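PDB 5YQ8: DNA-damage inducible protein DDI1-like protein from Leishmania major, which probably acts as an aspartic endopeptidase of the DDI1 family, this chain being its retroviral protease-like domain, which pairs with a second copy. Local coordinates for residues A[5-10]-A[124-129]; A[100-105]-A[111-116]; A[107-112]-A[118-123]. All blocks are in the same frame, centred on the assembly; numbering follows the deposited sequence.

How the contacts relate
Two of the contacts build the C-terminal hairpins of this retropepsin-like subunit, and contact 1 fastens the tail that follows them to strand 7-12. Contacts 2 and 3 are successive hairpins of one antiparallel sheet, sharing Leu111 and Thr112 on its middle strand, with centres about 11 Å apart; Asp105 O and Cys110 N, 3.0 Å apart, join them. Contact 1 closes the long loop in which both are nested. Its centre lies about 10 Å from that of contact 3, where Tyr7 O and Leu121 N come within 2.9 Å, and about 18 Å from that of contact 2, which it meets through Leu6 and Ile104. The side chains of Ile104, Met5 and Phe120 lie about 8, 9 and 10 Å from that of the probable active-site Asp22.

Contact 1 (A[5-10]-A[124-129]); sequences MLYVPC and NDLPAL
Leu126 sets its two methyl groups against the ring of Tyr7, joining the C-terminal tail to strand 7-12, an outermost strand of the mixed sheet in this retropepsin fold. CD2 of Leu126 comes 3.6 Å from Tyr7 CD1 and also reaches back along the side chain, 3.7 Å from Tyr7 CB. The other methyl, Leu126 CD1, lies further out on the ring, 3.9 Å from Tyr7 CE1. The two side chains cross at nearly a right angle, and the branched end of the leucine thus reaches from the CB of the tyrosine to its CE1, meeting the ring obliquely. A forked, apolar residue suits this place, since it can touch CB and the ring at once.

The first torsions bring both groups into the gap between the backbones. In Tyr7, CG stands opposite the carbonyl carbon (chi1 -69°), and the same choice in Leu126 carries its fork toward the strand. The backbones themselves stay well apart, with Tyr7 CA and Leu126 CA separated by 7.7 Å, so the contact is made mostly by side chains and buries a modest 150 Å² in all.

Further out, Tyr7 meets the ring of Phe20 and touches Met88, while Leu121 also packs on Leu126. Lys18 adds a polar tie to the tail: its NZ is hydrogen-bonded to Leu126 O, with a weak bond to Leu129 O. Met5, whose side chain packs on Gln26 of the second subunit, contributes mainly its backbone here: Met5 O lies 4.1 Å from Leu126 CD1.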
# COMPACT_ATOMS: atom_id res chain seq x y z
N MET A 5 5.78 -8.25 -4.07
CA MET A 5 5.38 -7.07 -3.22
C MET A 5 6.57 -6.17 -3.12
O MET A 5 7.65 -6.62 -3.40
CB MET A 5 4.92 -7.50 -1.82
CG MET A 5 3.91 -8.61 -1.82
SD MET A 5 2.23 -8.14 -2.24
CE MET A 5 2.22 -8.47 -3.95
N LEU A 6 6.39 -4.91 -2.71
CA LEU A 6 7.46 -3.88 -2.78
C LEU A 6 8.25 -3.85 -1.47
O LEU A 6 7.70 -3.53 -0.43
CB LEU A 6 6.90 -2.46 -3.02
CG LEU A 6 6.02 -2.30 -4.24
CD1 LEU A 6 5.64 -0.82 -4.48
CD2 LEU A 6 6.75 -2.89 -5.49
N TYR A 7 9.53 -4.19 -1.56
CA TYR A 7 10.49 -4.01 -0.47
C TYR A 7 11.71 -3.21 -0.93
O TYR A 7 12.12 -3.34 -2.04
CB TYR A 7 10.95 -5.34 0.09
CG TYR A 7 9.88 -6.10 0.82
CD1 TYR A 7 8.89 -6.85 0.14
CD2 TYR A 7 9.91 -6.16 2.21
CE1 TYR A 7 7.92 -7.52 0.84
CE2 TYR A 7 8.95 -6.88 2.91
CZ TYR A 7 7.97 -7.52 2.24
OH TYR A 7 7.11 -8.19 3.00
N VAL A 8 12.21 -2.36 -0.08
CA VAL A 8 13.49 -1.74 -0.25
C VAL A 8 14.44 -2.10 0.87
O VAL A 8 14.03 -2.27 2.03
CB VAL A 8 13.34 -0.24 -0.37
CG1 VAL A 8 12.66 0.11 -1.69
CG2 VAL A 8 12.63 0.37 0.85
N PRO A 9 15.75 -2.20 0.53
CA PRO A 9 16.72 -2.34 1.62
C PRO A 9 17.11 -0.98 2.24
O PRO A 9 16.91 0.06 1.64
CB PRO A 9 17.90 -2.99 0.94
CG PRO A 9 17.81 -2.39 -0.51
CD PRO A 9 16.37 -2.22 -0.80
N CYS A 10 17.62 -1.01 3.45
CA CYS A 10 18.13 0.14 4.16
C CYS A 10 18.91 -0.32 5.38
O CYS A 10 18.92 -1.49 5.71
CB CYS A 10 16.96 1.04 4.64
SG CYS A 10 15.74 0.30 5.78
N ASN A 124 13.51 -12.91 -5.86
CA ASN A 124 14.43 -13.90 -5.28
C ASN A 124 15.30 -13.32 -4.16
O ASN A 124 15.99 -14.11 -3.51
CB ASN A 124 15.28 -14.61 -6.35
CG ASN A 124 14.45 -15.51 -7.29
OD1 ASN A 124 13.61 -16.28 -6.84
ND2 ASN A 124 14.69 -15.41 -8.57
N ASP A 125 15.25 -11.99 -3.92
CA ASP A 125 15.95 -11.38 -2.76
C ASP A 125 15.16 -11.38 -1.43
O ASP A 125 15.81 -11.31 -0.42
CB ASP A 125 16.41 -9.94 -3.01
CG ASP A 125 17.75 -9.85 -3.68
OD1 ASP A 125 18.47 -10.81 -3.78
OD2 ASP A 125 18.11 -8.79 -4.22
N LEU A 126 13.83 -11.50 -1.43
CA LEU A 126 13.01 -11.27 -0.25
C LEU A 126 13.29 -12.26 0.94
O LEU A 126 13.67 -11.81 2.01
CB LEU A 126 11.52 -11.14 -0.61
CG LEU A 126 11.12 -10.04 -1.63
CD1 LEU A 126 9.60 -9.87 -1.74
CD2 LEU A 126 11.66 -8.66 -1.34
N PRO A 127 13.15 -13.59 0.75
CA PRO A 127 13.25 -14.47 1.93
C PRO A 127 14.63 -14.95 2.29
O PRO A 127 14.77 -16.10 2.58
CB PRO A 127 12.38 -15.63 1.54
CG PRO A 127 12.49 -15.69 0.05
CD PRO A 127 12.71 -14.32 -0.45
N ALA A 128 15.64 -14.09 2.19
CA ALA A 128 16.95 -14.39 2.68
C ALA A 128 17.62 -13.25 3.48
O ALA A 128 18.38 -13.56 4.38
CB ALA A 128 17.83 -14.87 1.54
N LEU A 129 17.31 -11.96 3.22
CA LEU A 129 17.77 -10.85 4.04
C LEU A 129 17.10 -10.78 5.40
O LEU A 129 15.89 -10.78 5.49
CB LEU A 129 17.46 -9.53 3.38
CG LEU A 129 18.45 -9.02 2.33
CD1 LEU A 129 18.13 -9.62 0.96
CD2 LEU A 129 18.41 -7.50 2.31

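Contact 2 (A[100-105]-A[111-116]); sequences HQMMID and LTIDNI
Met103 and Thr112 form the hydrogen-bonded pair of a short antiparallel hairpin, each giving its N-H to the other's carbonyl. Thr112 N to Met103 O is the shorter and straighter bond, 2.8 Å with an angle of 168° at the hydrogen; Met103 N to Thr112 O measures 2.9 Å and is more bent, at 139°. Both donors lie in the carbonyl plane. Each acceptor receives a CA-H contact as well: Met102 CA approaches Thr112 O at 3.4 Å and Leu111 CA approaches Met103 O at 3.5 Å.

The polar side chains find their partners just beyond the pairing. Thr112 OG1 is hydrogen-bonded to Asn117 OD1. Asp105 binds His108 ND1 through OD2 and the N-H of Lys107 through OD1, so its carboxylate organises the turn between the strands.

Apolar side chains pack in pairs across the strands. Met102 runs beside Ile113, pointing the same way, with Met102 CG 3.5 Å from Ile113 CG1; the extended, flexible thioether can follow the isoleucine out to its CD1. On the face of Ile104 and Leu111, Leu111 CD1 lies 4.0 Å from Ile104 CG1. Leu111 leans toward strand 103-105 because its chi1 of -176° turns CG away from its own N. Threonine, beta-branched and part polar, suits the face it shares with Met103, where Thr112 CB is 3.8 Å from Met103 CB.

The backbone pair thus sets the register, the Asp105 bonds hold the turn and apolar packing covers the Ile104 and Leu111 face. Separately, residues 103-105 pair with an antiparallel strand of the second subunit, continuing the sheet across the dimer.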
# COMPACT_ATOMS: atom_id res chain seq x y z
N HIS A 100 8.38 12.36 3.85
CA HIS A 100 9.58 12.56 3.05
C HIS A 100 9.30 12.68 1.54
O HIS A 100 10.24 12.64 0.73
CB HIS A 100 10.59 11.43 3.33
CG HIS A 100 10.89 11.27 4.78
ND1 HIS A 100 11.67 12.16 5.47
CD2 HIS A 100 10.47 10.35 5.67
CE1 HIS A 100 11.74 11.78 6.73
NE2 HIS A 100 11.00 10.69 6.89
N GLN A 101 8.03 12.87 1.19
CA GLN A 101 7.61 13.22 -0.16
C GLN A 101 8.16 12.22 -1.16
O GLN A 101 8.66 12.60 -2.21
CB GLN A 101 8.09 14.63 -0.47
CG GLN A 101 7.55 15.69 0.49
CD GLN A 101 8.05 17.05 0.12
OE1 GLN A 101 8.88 17.19 -0.80
NE2 GLN A 101 7.61 18.07 0.86
N MET A 102 8.07 10.94 -0.82
CA MET A 102 8.59 9.87 -1.63
C MET A 102 7.74 9.65 -2.87
O MET A 102 6.63 10.15 -2.99
CB MET A 102 8.73 8.55 -0.79
CG MET A 102 9.72 8.68 0.33
SD MET A 102 9.82 7.14 1.27
CE MET A 102 10.58 7.65 2.82
N MET A 103 8.30 8.88 -3.79
CA MET A 103 7.68 8.54 -5.03
C MET A 103 7.84 7.05 -5.20
O MET A 103 8.96 6.50 -5.17
CB MET A 103 8.30 9.34 -6.18
CG MET A 103 8.16 10.90 -6.09
SD MET A 103 9.31 11.92 -7.08
CE MET A 103 9.13 13.55 -6.37
N ILE A 104 6.71 6.37 -5.45
CA ILE A 104 6.67 4.93 -5.63
C ILE A 104 6.47 4.74 -7.11
O ILE A 104 5.32 4.77 -7.63
CB ILE A 104 5.55 4.28 -4.83
CG1 ILE A 104 5.68 4.62 -3.33
CG2 ILE A 104 5.55 2.75 -4.95
CD1 ILE A 104 4.35 4.44 -2.59
N ASP A 105 7.60 4.60 -7.79
CA ASP A 105 7.65 4.58 -9.25
C ASP A 105 7.67 3.13 -9.74
O ASP A 105 8.68 2.49 -9.72
CB ASP A 105 8.87 5.36 -9.73
CG ASP A 105 8.85 5.62 -11.21
OD1 ASP A 105 8.00 5.04 -11.93
OD2 ASP A 105 9.69 6.41 -11.69
N LEU A 111 12.12 3.41 -5.70
CA LEU A 111 11.60 4.31 -4.69
C LEU A 111 12.43 5.54 -4.71
O LEU A 111 13.63 5.47 -4.41
CB LEU A 111 11.67 3.71 -3.32
CG LEU A 111 11.06 4.52 -2.17
CD1 LEU A 111 9.55 4.66 -2.29
CD2 LEU A 111 11.43 3.86 -0.83
N THR A 112 11.79 6.63 -5.10
CA THR A 112 12.50 7.87 -5.31
C THR A 112 12.30 8.81 -4.11
O THR A 112 11.22 9.11 -3.71
CB THR A 112 12.02 8.59 -6.58
OG1 THR A 112 12.00 7.69 -7.67
CG2 THR A 112 12.85 9.72 -6.88
N ILE A 113 13.41 9.21 -3.52
CA ILE A 113 13.45 10.21 -2.44
C ILE A 113 14.60 11.17 -2.79
O ILE A 113 15.68 10.73 -3.02
CB ILE A 113 13.77 9.57 -1.07
CG1 ILE A 113 13.02 8.23 -0.87
CG2 ILE A 113 13.47 10.58 0.03
CD1 ILE A 113 13.38 7.53 0.41
N ASP A 114 14.34 12.46 -2.84
CA ASP A 114 15.30 13.48 -3.30
C ASP A 114 15.68 13.13 -4.73
O ASP A 114 14.83 12.82 -5.50
CB ASP A 114 16.46 13.69 -2.29
CG ASP A 114 16.88 15.18 -2.15
OD1 ASP A 114 16.26 16.05 -2.82
OD2 ASP A 114 17.84 15.46 -1.43
N ASN A 115 16.95 13.17 -5.06
CA ASN A 115 17.47 12.82 -6.41
C ASN A 115 17.93 11.31 -6.53
O ASN A 115 18.82 11.01 -7.31
CB ASN A 115 18.72 13.68 -6.78
CG ASN A 115 18.56 15.16 -6.49
OD1 ASN A 115 17.49 15.74 -6.69
ND2 ASN A 115 19.62 15.79 -6.01
N ILE A 116 17.40 10.41 -5.71
CA ILE A 116 17.97 9.08 -5.58
C ILE A 116 16.82 8.07 -5.64
O ILE A 116 15.84 8.18 -4.90
CB ILE A 116 18.76 8.90 -4.23
CG1 ILE A 116 19.70 10.07 -3.96
CG2 ILE A 116 19.52 7.60 -4.27
CD1 ILE A 116 20.76 10.33 -5.05

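Contact 3 (A[107-112]-A[118-123]); sequences KHNCLT and VPFLPE
Leu111 and Val118 exchange two backbone hydrogen bonds, forming the hydrogen-bonded pair of an antiparallel hairpin. Leu111 N meets Val118 O at 2.6 Å, and Val118 N meets Leu111 O at 2.8 Å. Beyond Pro119, which has no N-H to give, the link is longer: Phe120 N reaches Asn109 O at 3.3 Å from above the carbonyl plane, 41° out of it. Asn109 and Cys110 together face Asp105 in a G1 beta bulge; Asn109 holds the positive phi (60°) that this bulge uses, a conformation asparagine tolerates well.

The amide of Asn109 supplies the next layer. Its OD1 sits at the edge of the Phe120 ring, close to the ring plane and 3.3 Å from Phe120 CD2, where the slightly positive C-H rim suits an oxygen. Asn109 ND2 donates to water 1 at 2.9 Å, and the same water lies 3.1 Å from Leu121 O, linking the two segments.

Phe120 provides the main packing surface. Its wide ring passes under the other strand, with Leu111 N over one face; Phe120 CE2 lies 3.5 Å from Cys110 O, and Phe120 CE1 lies 4.1 Å from Leu111 CB. The same ring packs on Ile104 of strand 103-105 and on Val8 of strand 7-12, while Leu121 touches Tyr7 and Pro9, so the chain leaving strand 116-119 lies between the hairpin sheet of strands 103-105, 110-113 and 116-119 and the edge of the mixed one.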
# COMPACT_ATOMS: atom_id res chain seq x y z
N LYS A 107 6.98 2.27 -12.81
CA LYS A 107 7.38 2.19 -14.19
C LYS A 107 8.84 1.73 -14.25
O LYS A 107 9.16 0.83 -14.99
CB LYS A 107 7.15 3.55 -14.84
CG LYS A 107 7.59 3.64 -16.27
CD LYS A 107 7.26 5.03 -16.82
CE LYS A 107 7.93 5.31 -18.17
NZ LYS A 107 7.08 6.23 -19.01
N HIS A 108 9.73 2.38 -13.52
CA HIS A 108 11.13 1.99 -13.49
C HIS A 108 11.47 1.21 -12.21
O HIS A 108 12.64 0.99 -11.94
CB HIS A 108 12.07 3.18 -13.60
CG HIS A 108 11.61 4.26 -14.53
ND1 HIS A 108 10.90 5.38 -14.10
CD2 HIS A 108 11.86 4.46 -15.85
CE1 HIS A 108 10.68 6.18 -15.13
NE2 HIS A 108 11.27 5.65 -16.20
N ASN A 109 10.46 0.82 -11.44
CA ASN A 109 10.59 -0.15 -10.33
C ASN A 109 11.58 0.33 -9.24
O ASN A 109 12.53 -0.32 -8.93
CB ASN A 109 10.98 -1.52 -10.90
CG ASN A 109 11.01 -2.62 -9.85
OD1 ASN A 109 10.06 -2.80 -9.07
ND2 ASN A 109 12.14 -3.37 -9.80
N CYS A 110 11.33 1.52 -8.68
CA CYS A 110 12.25 2.20 -7.74
C CYS A 110 11.49 3.12 -6.82
O CYS A 110 10.37 3.57 -7.12
CB CYS A 110 13.28 3.02 -8.47
SG CYS A 110 12.69 4.56 -9.25
N LEU A 111 12.12 3.41 -5.70
CA LEU A 111 11.60 4.31 -4.69
C LEU A 111 12.43 5.54 -4.71
O LEU A 111 13.63 5.47 -4.41
CB LEU A 111 11.67 3.71 -3.32
CG LEU A 111 11.06 4.52 -2.17
CD1 LEU A 111 9.55 4.66 -2.29
CD2 LEU A 111 11.43 3.86 -0.83
N THR A 112 11.79 6.63 -5.10
CA THR A 112 12.50 7.87 -5.31
C THR A 112 12.30 8.81 -4.11
O THR A 112 11.22 9.11 -3.71
CB THR A 112 12.02 8.59 -6.58
OG1 THR A 112 12.00 7.69 -7.67
CG2 THR A 112 12.85 9.72 -6.88
N VAL A 118 15.96 4.09 -5.11
CA VAL A 118 16.27 2.76 -4.60
C VAL A 118 15.37 1.79 -5.38
O VAL A 118 14.17 1.86 -5.27
CB VAL A 118 15.90 2.61 -3.11
CG1 VAL A 118 16.45 1.35 -2.49
CG2 VAL A 118 16.49 3.72 -2.35
N PRO A 119 15.96 0.81 -6.07
CA PRO A 119 15.16 -0.18 -6.77
C PRO A 119 14.57 -1.18 -5.77
O PRO A 119 15.20 -1.48 -4.75
CB PRO A 119 16.14 -0.86 -7.72
CG PRO A 119 17.50 -0.51 -7.25
CD PRO A 119 17.37 0.42 -6.06
N PHE A 120 13.35 -1.59 -6.05
CA PHE A 120 12.65 -2.59 -5.28
C PHE A 120 13.38 -3.87 -5.46
O PHE A 120 13.88 -4.20 -6.60
CB PHE A 120 11.19 -2.73 -5.72
CG PHE A 120 10.38 -1.47 -5.46
CD1 PHE A 120 10.28 -0.94 -4.17
CD2 PHE A 120 9.78 -0.78 -6.51
CE1 PHE A 120 9.60 0.27 -3.95
CE2 PHE A 120 9.09 0.42 -6.27
CZ PHE A 120 9.00 0.94 -4.98
N LEU A 121 13.43 -4.61 -4.36
CA LEU A 121 14.13 -5.84 -4.34
C LEU A 121 13.44 -6.83 -5.26
O LEU A 121 12.19 -6.87 -5.30
CB LEU A 121 14.19 -6.42 -2.94
CG LEU A 121 14.93 -5.64 -1.87
CD1 LEU A 121 14.56 -6.22 -0.53
CD2 LEU A 121 16.44 -5.73 -2.06
N PRO A 122 14.24 -7.67 -5.96
CA PRO A 122 13.67 -8.71 -6.79
C PRO A 122 13.08 -9.80 -5.96
O PRO A 122 13.42 -9.92 -4.82
CB PRO A 122 14.86 -9.22 -7.59
CG PRO A 122 16.02 -8.74 -6.86
CD PRO A 122 15.66 -7.47 -6.26
N GLU A 123 12.17 -10.57 -6.53
CA GLU A 123 11.46 -11.62 -5.76
C GLU A 123 12.44 -12.56 -5.14
O GLU A 123 12.22 -13.01 -4.00
CB GLU A 123 10.53 -12.45 -6.68
CG GLU A 123 9.60 -13.49 -6.00
CD GLU A 123 8.90 -12.98 -4.73
OE1 GLU A 123 9.12 -13.57 -3.63
OE2 GLU A 123 8.15 -11.97 -4.82
O HOH W 1 11.39 -5.35 -7.88